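Local coordinates for putative cell adhesion protein (Bacteroides eggerthii, PDB 4GPV) that probably serves as a structural or adhesive subunit of a FimA-like pilus of a gut bacterium, at residues K84-V88 / E106-L110; V89-G93 / N130-S134; P277-P281 / G314-P320. Residues are numbered along the deposited sequence.

Interaction 1: K84-V88 / E106-L110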
# COMPACT_ATOMS: atom_id res chain seq x y z
N LYS A 84 -0.41 -13.56 27.07
CA LYS A 84 0.97 -13.08 26.96
C LYS A 84 1.18 -12.07 25.83
O LYS A 84 2.09 -11.24 25.92
CB LYS A 84 1.93 -14.25 26.72
CG LYS A 84 2.04 -15.21 27.93
CD LYS A 84 2.75 -14.60 29.15
CE LYS A 84 4.23 -14.36 28.95
NZ LYS A 84 4.83 -13.63 30.09
N LYS A 85 0.37 -12.16 24.77
CA LYS A 85 0.49 -11.28 23.59
C LYS A 85 -0.85 -10.83 23.12
O LYS A 85 -1.79 -11.62 23.10
CB LYS A 85 1.18 -12.05 22.44
CG LYS A 85 2.70 -12.19 22.55
CD LYS A 85 3.46 -10.92 22.12
CE LYS A 85 3.57 -10.71 20.64
NZ LYS A 85 4.21 -9.41 20.35
N ALA A 86 -0.93 -9.55 22.70
CA ALA A 86 -2.13 -8.97 22.11
C ALA A 86 -1.79 -8.49 20.71
O ALA A 86 -0.76 -7.84 20.52
CB ALA A 86 -2.64 -7.81 22.97
N TYR A 87 -2.57 -8.93 19.71
CA TYR A 87 -2.45 -8.49 18.33
C TYR A 87 -3.71 -7.76 17.97
O TYR A 87 -4.82 -8.18 18.37
CB TYR A 87 -2.27 -9.69 17.41
CG TYR A 87 -0.95 -10.41 17.56
CD1 TYR A 87 -0.76 -11.39 18.53
CD2 TYR A 87 0.06 -10.24 16.62
CE1 TYR A 87 0.45 -12.07 18.65
CE2 TYR A 87 1.26 -10.95 16.70
CZ TYR A 87 1.45 -11.86 17.72
OH TYR A 87 2.63 -12.56 17.79
N VAL A 88 -3.55 -6.66 17.23
CA VAL A 88 -4.71 -5.84 16.81
C VAL A 88 -4.65 -5.64 15.30
O VAL A 88 -3.60 -5.29 14.76
CB VAL A 88 -4.77 -4.46 17.55
CG1 VAL A 88 -5.93 -3.60 17.04
CG2 VAL A 88 -4.88 -4.64 19.07
N GLU A 106 -1.64 -18.50 17.46
CA GLU A 106 -0.77 -17.38 17.11
C GLU A 106 -0.09 -17.65 15.77
O GLU A 106 -0.01 -16.75 14.94
CB GLU A 106 0.24 -17.19 18.23
CG GLU A 106 1.10 -15.94 18.11
CD GLU A 106 1.95 -15.70 19.34
OE1 GLU A 106 1.91 -16.54 20.27
OE2 GLU A 106 2.66 -14.67 19.37
N THR A 107 0.33 -18.91 15.53
CA THR A 107 0.94 -19.33 14.26
C THR A 107 -0.04 -19.03 13.12
O THR A 107 0.38 -18.46 12.12
CB THR A 107 1.34 -20.82 14.33
OG1 THR A 107 2.28 -20.98 15.39
CG2 THR A 107 1.99 -21.32 13.02
N ASP A 108 -1.35 -19.32 13.30
CA ASP A 108 -2.36 -19.01 12.27
C ASP A 108 -2.46 -17.54 11.98
O ASP A 108 -2.54 -17.16 10.81
CB ASP A 108 -3.76 -19.49 12.67
CG ASP A 108 -3.93 -20.99 12.77
OD1 ASP A 108 -3.14 -21.72 12.12
OD2 ASP A 108 -4.90 -21.43 13.44
N LEU A 109 -2.54 -16.71 13.03
CA LEU A 109 -2.70 -15.28 12.83
C LEU A 109 -1.50 -14.70 12.08
O LEU A 109 -1.68 -13.87 11.19
CB LEU A 109 -2.88 -14.56 14.17
CG LEU A 109 -2.98 -13.03 14.07
CD1 LEU A 109 -4.22 -12.61 13.36
CD2 LEU A 109 -2.96 -12.41 15.41
N LEU A 110 -0.28 -15.13 12.44
CA LEU A 110 0.96 -14.62 11.86
C LEU A 110 1.06 -14.88 10.35
O LEU A 110 1.78 -14.16 9.65
CB LEU A 110 2.18 -15.20 12.59
CG LEU A 110 2.34 -14.76 14.05
CD1 LEU A 110 3.53 -15.47 14.71
CD2 LEU A 110 2.48 -13.25 14.17

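Interaction 2: V89-G93 / N130-S134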
# COMPACT_ATOMS: atom_id res chain seq x y z
N VAL A 89 -5.78 -5.84 14.64
CA VAL A 89 -5.92 -5.57 13.22
C VAL A 89 -7.11 -4.63 13.09
O VAL A 89 -8.18 -4.95 13.58
CB VAL A 89 -6.08 -6.84 12.33
CG1 VAL A 89 -6.26 -6.44 10.86
CG2 VAL A 89 -4.89 -7.78 12.47
N ALA A 90 -6.92 -3.48 12.44
CA ALA A 90 -8.03 -2.53 12.26
C ALA A 90 -8.49 -2.52 10.81
O ALA A 90 -7.68 -2.70 9.88
CB ALA A 90 -7.57 -1.12 12.64
N ASN A 91 -9.78 -2.26 10.63
CA ASN A 91 -10.44 -1.94 9.36
C ASN A 91 -10.54 -3.09 8.39
O ASN A 91 -10.68 -2.86 7.19
CB ASN A 91 -9.78 -0.70 8.73
CG ASN A 91 -10.00 0.55 9.54
OD1 ASN A 91 -10.97 0.66 10.29
ND2 ASN A 91 -9.14 1.56 9.37
N THR A 92 -10.64 -4.33 8.89
CA THR A 92 -10.89 -5.47 7.99
C THR A 92 -12.37 -5.93 8.11
O THR A 92 -12.76 -6.89 7.45
CB THR A 92 -9.94 -6.64 8.21
OG1 THR A 92 -10.16 -7.23 9.52
CG2 THR A 92 -8.47 -6.29 7.94
N GLY A 93 -13.15 -5.27 8.94
CA GLY A 93 -14.57 -5.55 9.14
C GLY A 93 -14.88 -6.68 10.09
O GLY A 93 -14.01 -7.10 10.86
N ASN A 130 -10.69 3.90 4.70
CA ASN A 130 -10.54 2.56 5.29
C ASN A 130 -9.21 1.99 4.92
O ASN A 130 -9.06 1.39 3.84
CB ASN A 130 -11.69 1.60 4.85
CG ASN A 130 -11.71 0.32 5.66
OD1 ASN A 130 -12.21 0.32 6.79
ND2 ASN A 130 -11.06 -0.74 5.17
N LEU A 131 -8.24 2.18 5.80
CA LEU A 131 -6.89 1.67 5.59
C LEU A 131 -6.59 0.59 6.64
O LEU A 131 -6.78 0.82 7.83
CB LEU A 131 -5.83 2.81 5.67
CG LEU A 131 -5.92 3.82 4.53
CD1 LEU A 131 -5.10 5.06 4.83
CD2 LEU A 131 -5.52 3.15 3.20
N TRP A 132 -6.10 -0.57 6.20
CA TRP A 132 -5.77 -1.63 7.16
C TRP A 132 -4.59 -1.19 8.01
O TRP A 132 -3.65 -0.60 7.48
CB TRP A 132 -5.39 -2.93 6.42
CG TRP A 132 -6.52 -3.62 5.71
CD1 TRP A 132 -7.86 -3.37 5.84
CD2 TRP A 132 -6.40 -4.72 4.79
NE1 TRP A 132 -8.57 -4.21 5.02
CE2 TRP A 132 -7.71 -5.07 4.38
CE3 TRP A 132 -5.31 -5.43 4.26
CZ2 TRP A 132 -7.96 -6.09 3.46
CZ3 TRP A 132 -5.56 -6.45 3.32
CH2 TRP A 132 -6.87 -6.77 2.94
N MSE A 133 -4.65 -1.46 9.32
CA MSE A 133 -3.59 -1.17 10.28
C MSE A 133 -3.43 -2.34 11.20
O MSE A 133 -4.39 -3.09 11.42
CB MSE A 133 -3.89 0.09 11.11
CG MSE A 133 -3.95 1.37 10.26
SE MSE A 133 -4.51 2.88 11.34
CE MSE A 133 -6.40 2.85 11.04
N SER A 134 -2.21 -2.55 11.69
CA SER A 134 -2.01 -3.66 12.59
C SER A 134 -0.91 -3.32 13.59
O SER A 134 -0.09 -2.43 13.36
CB SER A 134 -1.70 -4.94 11.82
OG SER A 134 -0.39 -4.88 11.27

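Interaction 3: P277-P281 / G314-P320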
# COMPACT_ATOMS: atom_id res chain seq x y z
N PRO A 277 1.16 2.78 -27.70
CA PRO A 277 1.30 3.22 -26.30
C PRO A 277 2.75 3.59 -25.97
O PRO A 277 3.72 2.94 -26.41
CB PRO A 277 0.82 2.02 -25.49
CG PRO A 277 0.99 0.86 -26.37
CD PRO A 277 0.97 1.31 -27.79
N ILE A 278 2.91 4.66 -25.21
CA ILE A 278 4.22 5.13 -24.73
C ILE A 278 4.08 5.37 -23.25
O ILE A 278 2.96 5.51 -22.74
CB ILE A 278 4.81 6.36 -25.47
CG1 ILE A 278 3.89 7.59 -25.33
CG2 ILE A 278 5.13 6.02 -26.94
CD1 ILE A 278 4.47 8.90 -25.72
N PHE A 279 5.20 5.36 -22.56
CA PHE A 279 5.20 5.50 -21.10
C PHE A 279 6.26 6.47 -20.61
O PHE A 279 7.32 6.57 -21.20
CB PHE A 279 5.46 4.13 -20.46
CG PHE A 279 4.44 3.07 -20.79
CD1 PHE A 279 4.57 2.29 -21.94
CD2 PHE A 279 3.34 2.87 -19.98
CE1 PHE A 279 3.62 1.32 -22.26
CE2 PHE A 279 2.40 1.88 -20.27
CZ PHE A 279 2.52 1.14 -21.44
N TYR A 280 5.97 7.13 -19.48
CA TYR A 280 6.96 7.96 -18.78
C TYR A 280 7.05 7.31 -17.40
O TYR A 280 6.23 7.59 -16.53
CB TYR A 280 6.52 9.44 -18.72
CG TYR A 280 6.23 10.03 -20.07
CD1 TYR A 280 7.25 10.63 -20.82
CD2 TYR A 280 4.94 10.05 -20.59
CE1 TYR A 280 6.97 11.28 -22.02
CE2 TYR A 280 4.66 10.65 -21.82
CZ TYR A 280 5.68 11.27 -22.53
OH TYR A 280 5.39 11.89 -23.74
N PRO A 281 7.92 6.29 -17.24
CA PRO A 281 7.86 5.47 -16.03
C PRO A 281 8.96 5.69 -14.99
O PRO A 281 10.02 6.27 -15.27
CB PRO A 281 8.02 4.07 -16.61
CG PRO A 281 8.93 4.27 -17.81
CD PRO A 281 8.86 5.71 -18.23
N GLY A 314 10.31 14.59 -26.32
CA GLY A 314 9.36 14.19 -25.29
C GLY A 314 8.51 12.94 -25.53
O GLY A 314 7.37 12.89 -25.07
N GLY A 315 9.08 11.95 -26.21
CA GLY A 315 8.39 10.72 -26.62
C GLY A 315 8.32 9.53 -25.68
O GLY A 315 7.73 8.51 -26.05
N GLY A 316 8.90 9.63 -24.49
CA GLY A 316 8.85 8.54 -23.51
C GLY A 316 9.52 7.27 -23.99
O GLY A 316 10.49 7.33 -24.76
N THR A 317 9.02 6.12 -23.53
CA THR A 317 9.51 4.80 -23.89
C THR A 317 8.37 3.85 -24.24
O THR A 317 7.27 3.96 -23.71
CB THR A 317 10.37 4.18 -22.76
OG1 THR A 317 10.94 2.96 -23.25
CG2 THR A 317 9.58 3.87 -21.47
N THR A 318 8.67 2.87 -25.11
CA THR A 318 7.71 1.84 -25.50
C THR A 318 7.67 0.72 -24.45
O THR A 318 6.69 -0.02 -24.42
CB THR A 318 8.08 1.24 -26.87
OG1 THR A 318 9.31 0.55 -26.74
CG2 THR A 318 8.19 2.29 -27.97
N ASP A 319 8.74 0.56 -23.64
CA ASP A 319 8.80 -0.53 -22.64
C ASP A 319 8.96 0.05 -21.25
O ASP A 319 10.06 0.42 -20.86
CB ASP A 319 9.93 -1.53 -22.94
CG ASP A 319 9.86 -2.81 -22.10
OD1 ASP A 319 9.00 -2.90 -21.21
OD2 ASP A 319 10.67 -3.73 -22.36
N PRO A 320 7.87 0.07 -20.47
CA PRO A 320 7.96 0.65 -19.12
C PRO A 320 8.71 -0.25 -18.14
O PRO A 320 9.05 0.22 -17.07
CB PRO A 320 6.50 0.81 -18.70
CG PRO A 320 5.79 -0.28 -19.43
CD PRO A 320 6.50 -0.40 -20.76
O HOH W 1 4.27 0.35 -25.59

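Interaction 1: K84-V88 / E106-L110
One hydrogen bond joins strand 84-88 to helix 106-110. The hydroxyl of Tyr87 donates to the Glu106 carboxylate, with OH 2.6 Å from OE2 of Glu106. The acid lies at the edge of the Tyr87 ring, near its plane. Glu106 sits in the first turn of the helix, and its extended side chain (chi1 and chi2 both t) carries the carboxylate across to the strand. Lys85 also comes near this acid: its CG is 4.0 Å from OE2 of Glu106. Its ammonium turns elsewhere and forms a salt bridge with Glu136 on the neighbouring strand 133-138.

The setting is a short helix laid over one face of a beta-sheet. The segment axes approach to 11.2 Å, with 29° between their N-to-C directions, so side chains rather than backbones make the contact. Strand 83-90 pairs with strand 50-56, where Lys84 and Lys85 both face Phe55 in a classic beta bulge.

Apolar packing centres on Tyr87. Its CB lies 3.4 Å from CD2 of Leu109, and its CE2 lies 3.6 Å from CD2 of Leu110. Leu109 points toward the strand. Phe195 meets the Tyr87 ring edge-to-face and touches Leu110 as well.

Interaction 2: V89-G93 / N130-S134
This is a buried antiparallel strand pairing, at the place where strand 83-90 ends and strand 133-138 begins in the larger sheet. Val89 and Ser134 form a non-hydrogen-bonded pair. Ala90 and Met133 form the hydrogen-bonded one: Ala90 N donates to Met133 O at 2.8 Å, and the return bond from Met133 N to Ala90 O is weak at 3.3 Å. Met133 is modelled as selenomethionine.

Side chains extend the pairing past the strand ends. Asn91 has positive phi, and the chain turns there. Its ND2 donates to Leu131 O at 2.9 Å, while Asn130 ND2 donates to Asn91 O at 3.0 Å. Thr92 CG2 makes a CH-pi contact 3.6 Å from the centroid of the five-membered ring of Trp132.

Asn48 bonds to both Asn91 and Asn130, tying in the turn between strands 40-46 and 50-56. Met133 packs on Leu153 and Phe155 of strand 146-169, Ala45 of strand 40-46 and Thr340 of strand 329-343.

Interaction 3: P277-P281 / G314-P320
Strand 277-281 and the loop 314-320 run antiparallel and are joined by a single beta bridge. Phe279 and Thr317 are its hydrogen-bonded pair, with CA atoms 5.2 Å apart. Phe279 N donates to Thr317 O at 2.8 Å, and Thr317 N donates to Phe279 O at 2.9 Å. The loop thus lies along strand 274-283, on the side away from its sheet partner, strand 262-271. It belongs to the connection between strands 297-306 and 329-343 in the FimA-like C-terminal region, a family of the transthyretin clan. Gly316 has positive phi and sits tight against the strand: a CB there would clash with Phe279 O.

Beyond Thr317 an ST turn bends the loop, as Asp319 N donates to Thr317 OG1 at 3.3 Å. The turn is followed by Pro320, which lies over the Phe279 ring. Pro320 CG is 3.7 Å from the ring centroid, a CH-pi contact. Tyr214 meets the same ring edge-to-face. Pro281 packs on Thr317 and Pro320, with its CG 3.7 Å from CG2 of Thr317. Near the start of the loop, Tyr280 OH donates to Gly314 O at 2.6 Å, and Ile278 CD1 approaches Gly315 O to 3.3 Å. Beside Thr318, one water donates to Pro277 O at 2.8 Å and to Thr318 O at 2.7 Å.

How the interactions relate
Interactions 1 and 2 are neighbours, with centres 15 Å apart. Both use strand 83-90, and their segments alternate along the chain. They touch where Val88 O lies 3.5 Å from Ser134 CB. Helix 106-111 and the beginning of strand 133-138 therefore meet successive parts of one strand in the larger sheet. Interaction 3 comes later in the chain, on the opposite side of its centre. Its centre is 45 Å from that of interaction 1 and 36 Å from that of interaction 2. Its strand belongs to the second sheet, while its loop connects strands 297-306 and 329-343 of the larger one. The long strand 146-169 runs between these regions, consistent with an elongated pilus subunit.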